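Local structure of putative Transcriptional Regulator (Rhodococcus sp., 2IA2) at residues V200-A214 with V227-L241. The protein probably binds DNA through an IclR-type helix-turn-helix domain and regulates transcription, perhaps in response to a small molecule sensed by its GAF-like C-terminal domain. Numbering follows the deposited sequence.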
loop_
_atom_site.group_PDB
_atom_site.type_symbol
_atom_site.label_atom_id
_atom_site.label_comp_id
_atom_site.label_asym_id
_atom_site.label_seq_id
_atom_site.Cartn_x
_atom_site.Cartn_y
_atom_site.Cartn_z
ATOM N N VAL A 200 6.501 -23.322 -19.247
ATOM C CA VAL A 200 5.736 -23.468 -20.453
ATOM C C VAL A 200 4.981 -24.764 -20.410
ATOM O O VAL A 200 5.548 -25.807 -20.187
ATOM C CB VAL A 200 6.576 -23.419 -21.695
ATOM C CG1 VAL A 200 5.744 -23.543 -22.896
ATOM C CG2 VAL A 200 7.372 -22.181 -21.750
ATOM N N LEU A 201 3.681 -24.668 -20.585
ATOM C CA LEU A 201 2.823 -25.815 -20.581
ATOM C C LEU A 201 2.284 -26.047 -21.952
ATOM O O LEU A 201 1.632 -25.213 -22.483
ATOM C CB LEU A 201 1.698 -25.642 -19.592
ATOM C CG LEU A 201 1.088 -26.942 -19.163
ATOM C CD1 LEU A 201 0.907 -26.960 -17.721
ATOM C CD2 LEU A 201 -0.180 -27.179 -19.888
ATOM N N ASP A 202 2.618 -27.181 -22.530
ATOM C CA ASP A 202 2.322 -27.475 -23.926
ATOM C C ASP A 202 1.248 -28.536 -24.009
ATOM O O ASP A 202 1.522 -29.704 -23.987
ATOM C CB ASP A 202 3.560 -27.944 -24.661
ATOM C CG ASP A 202 3.306 -28.202 -26.134
ATOM O OD1 ASP A 202 2.292 -27.789 -26.653
ATOM O OD2 ASP A 202 4.143 -28.818 -26.770
ATOM N N GLN A 203 0.017 -28.086 -24.035
ATOM C CA GLN A 203 -1.166 -28.946 -24.264
ATOM C C GLN A 203 -1.379 -30.109 -23.280
ATOM O O GLN A 203 -1.821 -31.177 -23.679
ATOM C CB GLN A 203 -1.214 -29.457 -25.719
ATOM C CG GLN A 203 -0.704 -28.450 -26.730
ATOM C CD GLN A 203 -0.802 -28.927 -28.143
ATOM O OE1 GLN A 203 -1.862 -29.358 -28.572
ATOM N NE2 GLN A 203 0.287 -28.806 -28.897
ATOM N N GLU A 204 -1.089 -29.884 -21.998
ATOM C CA GLU A 204 -1.345 -30.896 -20.971
ATOM C C GLU A 204 -2.722 -30.706 -20.328
ATOM O O GLU A 204 -3.231 -31.615 -19.644
ATOM C CB GLU A 204 -0.272 -30.850 -19.897
ATOM C CG GLU A 204 1.116 -31.246 -20.408
ATOM C CD GLU A 204 2.121 -31.403 -19.285
ATOM O OE1 GLU A 204 1.784 -32.050 -18.278
ATOM O OE2 GLU A 204 3.249 -30.906 -19.405
ATOM N N LEU A 205 -3.310 -29.535 -20.556
ATOM C CA LEU A 205 -4.615 -29.207 -19.984
ATOM C C LEU A 205 -5.671 -29.490 -21.051
ATOM O O LEU A 205 -6.617 -30.253 -20.835
ATOM C CB LEU A 205 -4.670 -27.741 -19.511
ATOM C CG LEU A 205 -5.962 -27.249 -18.825
ATOM C CD1 LEU A 205 -6.362 -28.085 -17.608
ATOM C CD2 LEU A 205 -5.815 -25.765 -18.452
ATOM N N GLU A 206 -5.468 -28.906 -22.220
ATOM C CA GLU A 206 -6.391 -29.103 -23.323
ATOM C C GLU A 206 -5.575 -29.155 -24.613
ATOM O O GLU A 206 -4.578 -28.436 -24.765
ATOM C CB GLU A 206 -7.416 -27.951 -23.297
ATOM C CG GLU A 206 -8.630 -28.154 -24.140
ATOM C CD GLU A 206 -9.745 -27.226 -23.756
ATOM O OE1 GLU A 206 -10.473 -27.513 -22.787
ATOM O OE2 GLU A 206 -9.900 -26.192 -24.419
ATOM N N ALA A 207 -5.957 -30.032 -25.539
ATOM C CA ALA A 207 -5.213 -30.171 -26.799
ATOM C C ALA A 207 -5.314 -28.855 -27.581
ATOM O O ALA A 207 -6.343 -28.238 -27.589
ATOM C CB ALA A 207 -5.768 -31.344 -27.650
ATOM N N GLY A 208 -4.238 -28.443 -28.248
ATOM C CA GLY A 208 -4.284 -27.188 -29.005
ATOM C C GLY A 208 -4.094 -25.926 -28.160
ATOM O O GLY A 208 -4.190 -24.821 -28.683
ATOM N N LEU A 209 -3.863 -26.073 -26.859
ATOM C CA LEU A 209 -3.718 -24.875 -25.986
ATOM C C LEU A 209 -2.366 -24.836 -25.350
ATOM O O LEU A 209 -1.927 -25.830 -24.796
ATOM C CB LEU A 209 -4.803 -24.846 -24.878
ATOM C CG LEU A 209 -4.735 -23.826 -23.714
ATOM C CD1 LEU A 209 -4.975 -22.411 -24.211
ATOM C CD2 LEU A 209 -5.802 -24.144 -22.773
ATOM N N ARG A 210 -1.713 -23.682 -25.384
ATOM C CA ARG A 210 -0.448 -23.496 -24.684
ATOM C C ARG A 210 -0.492 -22.325 -23.695
ATOM O O ARG A 210 -1.205 -21.373 -23.915
ATOM C CB ARG A 210 0.661 -23.255 -25.680
ATOM C CG ARG A 210 1.105 -24.516 -26.375
ATOM C CD ARG A 210 2.254 -24.250 -27.270
ATOM N NE ARG A 210 2.554 -25.434 -28.037
ATOM C CZ ARG A 210 2.974 -25.410 -29.296
ATOM N NH1 ARG A 210 3.126 -24.243 -29.939
ATOM N NH2 ARG A 210 3.246 -26.567 -29.905
ATOM N N SER A 211 0.293 -22.405 -22.628
ATOM C CA SER A 211 0.335 -21.332 -21.603
ATOM C C SER A 211 1.742 -21.180 -21.176
ATOM O O SER A 211 2.459 -22.175 -21.148
ATOM C CB SER A 211 -0.465 -21.744 -20.382
ATOM O OG SER A 211 -1.841 -21.827 -20.750
HETATM N N MSE A 212 2.125 -19.961 -20.785
HETATM C CA MSE A 212 3.424 -19.744 -20.135
HETATM C C MSE A 212 3.263 -18.788 -18.966
HETATM O O MSE A 212 2.470 -17.865 -19.060
HETATM C CB MSE A 212 4.445 -19.205 -21.126
HETATM C CG MSE A 212 4.103 -17.860 -21.751
HETATM SE SE MSE A 212 4.046 -17.975 -23.783
HETATM C CE MSE A 212 2.483 -19.326 -24.029
ATOM N N ALA A 213 3.972 -19.027 -17.878
ATOM C CA ALA A 213 3.749 -18.267 -16.651
ATOM C C ALA A 213 5.048 -17.938 -15.942
ATOM O O ALA A 213 6.059 -18.622 -16.117
ATOM C CB ALA A 213 2.801 -19.024 -15.698
ATOM N N ALA A 214 5.006 -16.910 -15.109
ATOM C CA ALA A 214 6.167 -16.460 -14.378
ATOM C C ALA A 214 5.672 -16.106 -12.960
ATOM O O ALA A 214 4.491 -15.760 -12.771
ATOM C CB ALA A 214 6.727 -15.249 -15.039
ATOM N N VAL A 227 1.672 -14.859 -13.177
ATOM C CA VAL A 227 1.066 -14.165 -14.318
ATOM C C VAL A 227 1.315 -15.058 -15.554
ATOM O O VAL A 227 2.339 -15.678 -15.628
ATOM C CB VAL A 227 1.688 -12.735 -14.480
ATOM C CG1 VAL A 227 3.251 -12.789 -14.493
ATOM C CG2 VAL A 227 1.132 -12.013 -15.711
ATOM N N ASN A 228 0.364 -15.136 -16.485
ATOM C CA ASN A 228 0.545 -15.934 -17.681
ATOM C C ASN A 228 0.196 -15.201 -18.953
ATOM O O ASN A 228 -0.344 -14.089 -18.918
ATOM C CB ASN A 228 -0.196 -17.307 -17.576
ATOM C CG ASN A 228 -1.624 -17.288 -18.107
ATOM O OD1 ASN A 228 -2.152 -16.234 -18.459
ATOM N ND2 ASN A 228 -2.268 -18.476 -18.172
ATOM N N ILE A 229 0.575 -15.821 -20.072
ATOM C CA ILE A 229 -0.010 -15.570 -21.383
ATOM C C ILE A 229 -0.554 -16.940 -21.797
ATOM O O ILE A 229 0.112 -17.931 -21.600
ATOM C CB ILE A 229 1.054 -15.143 -22.418
ATOM C CG1 ILE A 229 1.667 -13.784 -22.043
ATOM C CG2 ILE A 229 0.447 -15.104 -23.835
ATOM C CD1 ILE A 229 2.971 -13.463 -22.762
ATOM N N SER A 230 -1.760 -16.999 -22.353
ATOM C CA SER A 230 -2.299 -18.268 -22.823
ATOM C C SER A 230 -2.637 -18.124 -24.301
ATOM O O SER A 230 -3.161 -17.081 -24.734
ATOM C CB SER A 230 -3.564 -18.639 -22.018
ATOM O OG SER A 230 -3.928 -20.009 -22.224
ATOM N N THR A 231 -2.363 -19.173 -25.083
ATOM C CA THR A 231 -2.517 -19.082 -26.552
ATOM C C THR A 231 -2.759 -20.425 -27.234
ATOM O O THR A 231 -2.254 -21.463 -26.764
ATOM C CB THR A 231 -1.291 -18.341 -27.185
ATOM O OG1 THR A 231 -1.628 -17.936 -28.509
ATOM C CG2 THR A 231 -0.031 -19.206 -27.196
ATOM N N PRO A 232 -3.552 -20.434 -28.329
ATOM C CA PRO A 232 -3.631 -21.681 -29.111
ATOM C C PRO A 232 -2.262 -22.116 -29.582
ATOM O O PRO A 232 -1.440 -21.290 -29.955
ATOM C CB PRO A 232 -4.539 -21.303 -30.321
ATOM C CG PRO A 232 -5.431 -20.240 -29.721
ATOM C CD PRO A 232 -4.443 -19.403 -28.893
ATOM N N ALA A 233 -2.010 -23.406 -29.534
ATOM C CA ALA A 233 -0.760 -23.924 -30.063
ATOM C C ALA A 233 -0.541 -23.477 -31.527
ATOM O O ALA A 233 0.620 -23.240 -31.948
ATOM C CB ALA A 233 -0.743 -25.454 -29.934
ATOM N N ALA A 234 -1.620 -23.324 -32.309
ATOM C CA ALA A 234 -1.470 -22.995 -33.755
ATOM C C ALA A 234 -0.917 -21.593 -34.044
ATOM O O ALA A 234 -0.390 -21.339 -35.135
ATOM C CB ALA A 234 -2.811 -23.195 -34.476
ATOM N N ARG A 235 -1.002 -20.661 -33.094
ATOM C CA ARG A 235 -0.530 -19.291 -33.361
ATOM C C ARG A 235 0.999 -19.101 -33.273
ATOM O O ARG A 235 1.547 -18.166 -33.889
ATOM C CB ARG A 235 -1.181 -18.323 -32.382
ATOM C CG ARG A 235 -2.673 -18.276 -32.403
ATOM C CD ARG A 235 -3.180 -17.121 -31.424
ATOM N NE ARG A 235 -2.857 -15.797 -31.965
ATOM C CZ ARG A 235 -3.442 -15.319 -33.053
ATOM N NH1 ARG A 235 -4.391 -16.046 -33.694
ATOM N NH2 ARG A 235 -3.105 -14.121 -33.500
ATOM N N TYR A 236 1.696 -19.976 -32.523
ATOM C CA TYR A 236 3.191 -19.861 -32.349
ATOM C C TYR A 236 3.851 -21.236 -32.280
ATOM O O TYR A 236 3.351 -22.119 -31.594
ATOM C CB TYR A 236 3.543 -19.115 -31.022
ATOM C CG TYR A 236 2.900 -17.759 -30.864
ATOM C CD1 TYR A 236 1.653 -17.625 -30.244
ATOM C CD2 TYR A 236 3.530 -16.593 -31.333
ATOM C CE1 TYR A 236 1.029 -16.401 -30.153
ATOM C CE2 TYR A 236 2.907 -15.325 -31.187
ATOM C CZ TYR A 236 1.652 -15.253 -30.629
ATOM O OH TYR A 236 1.026 -14.008 -30.509
ATOM N N SER A 237 5.003 -21.418 -32.905
ATOM C CA SER A 237 5.856 -22.588 -32.569
ATOM C C SER A 237 6.402 -22.416 -31.148
ATOM O O SER A 237 6.430 -21.273 -30.632
ATOM C CB SER A 237 7.033 -22.683 -33.528
ATOM O OG SER A 237 7.890 -21.578 -33.309
ATOM N N LEU A 238 6.802 -23.518 -30.508
ATOM C CA LEU A 238 7.452 -23.420 -29.199
ATOM C C LEU A 238 8.646 -22.406 -29.170
ATOM O O LEU A 238 8.828 -21.643 -28.204
ATOM C CB LEU A 238 7.920 -24.787 -28.722
ATOM C CG LEU A 238 6.832 -25.753 -28.278
ATOM C CD1 LEU A 238 7.448 -27.111 -27.952
ATOM C CD2 LEU A 238 6.071 -25.213 -27.095
ATOM N N GLU A 239 9.432 -22.394 -30.235
ATOM C CA GLU A 239 10.543 -21.461 -30.370
ATOM C C GLU A 239 10.074 -20.020 -30.447
ATOM O O GLU A 239 10.643 -19.175 -29.782
ATOM C CB GLU A 239 11.434 -21.871 -31.563
ATOM C CG GLU A 239 12.366 -20.778 -32.152
ATOM C CD GLU A 239 12.748 -21.044 -33.642
ATOM O OE1 GLU A 239 13.018 -22.239 -34.021
ATOM O OE2 GLU A 239 12.783 -20.033 -34.423
ATOM N N ASP A 240 9.023 -19.722 -31.211
ATOM C CA ASP A 240 8.461 -18.330 -31.258
ATOM C C ASP A 240 8.013 -17.809 -29.893
ATOM O O ASP A 240 8.082 -16.629 -29.634
ATOM C CB ASP A 240 7.253 -18.219 -32.206
ATOM C CG ASP A 240 7.545 -18.711 -33.627
ATOM O OD1 ASP A 240 8.730 -18.686 -34.034
ATOM O OD2 ASP A 240 6.558 -19.130 -34.334
ATOM N N LEU A 241 7.524 -18.679 -29.015
ATOM C CA LEU A 241 7.077 -18.229 -27.667
ATOM C C LEU A 241 8.247 -17.587 -26.913
ATOM O O LEU A 241 8.094 -16.517 -26.279
ATOM C CB LEU A 241 6.566 -19.414 -26.881
ATOM C CG LEU A 241 5.454 -20.320 -27.448
ATOM C CD1 LEU A 241 5.259 -21.439 -26.478
ATOM C CD2 LEU A 241 4.177 -19.597 -27.534
HETATM O O HOH W 1 -4.135 -24.518 -31.558
#
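Arg210 and Thr231 form a hydrogen-bonded pair in the antiparallel hairpin of strands 209-217 and 223-232, part of the sheet of the GAF-like IclR C-terminal domain; Arg210 N reaches Thr231 O at 2.7 Å. From there the arginine side chain runs along the chain that follows strand 223-232, toward Leu238 at the start of helix 238-244. Arg210 CB lies 3.6 Å from Thr231 O, and CG passes Ala233 CB. With CG anti to the carbonyl carbon (chi1 -76°) and the chain extended as far as NE, CD arrives between Ala233 and Leu238. The guanidinium is sandwiched: Ala233 CB sits over the centre of one face, 3.7 Å above the plane, and Leu238 CD2 covers the opposite face nearer the rim. CZ lies between these methyls, and NH2 near Leu238 CG. Such apolar groups suit the faces because they leave the polar edge to oxygens. There Arg210 NE donates almost straight to Asp202 OD1 (2.7 Å, 173°), a salt bridge in the guanidinium plane that helps fix its rotation. Arg210 NH1 lies 2.7 Å from Tyr236 O. Asp202 also pairs with Arg178 through OD2. Deeper on this face, selenomethionine Met212 is bent at chi2 (-123°) and chi3, which brings Met212 CE to Leu241 CD2 at 3.9 Å; it also touches Leu249 of helix 246-264. On the other face small serines allow close pairing, Ser211 OG hydrogen-bonded to Ser230 OG at 3.1 Å. Leu209 CD1 lies 3.3 Å from Ser230 OG.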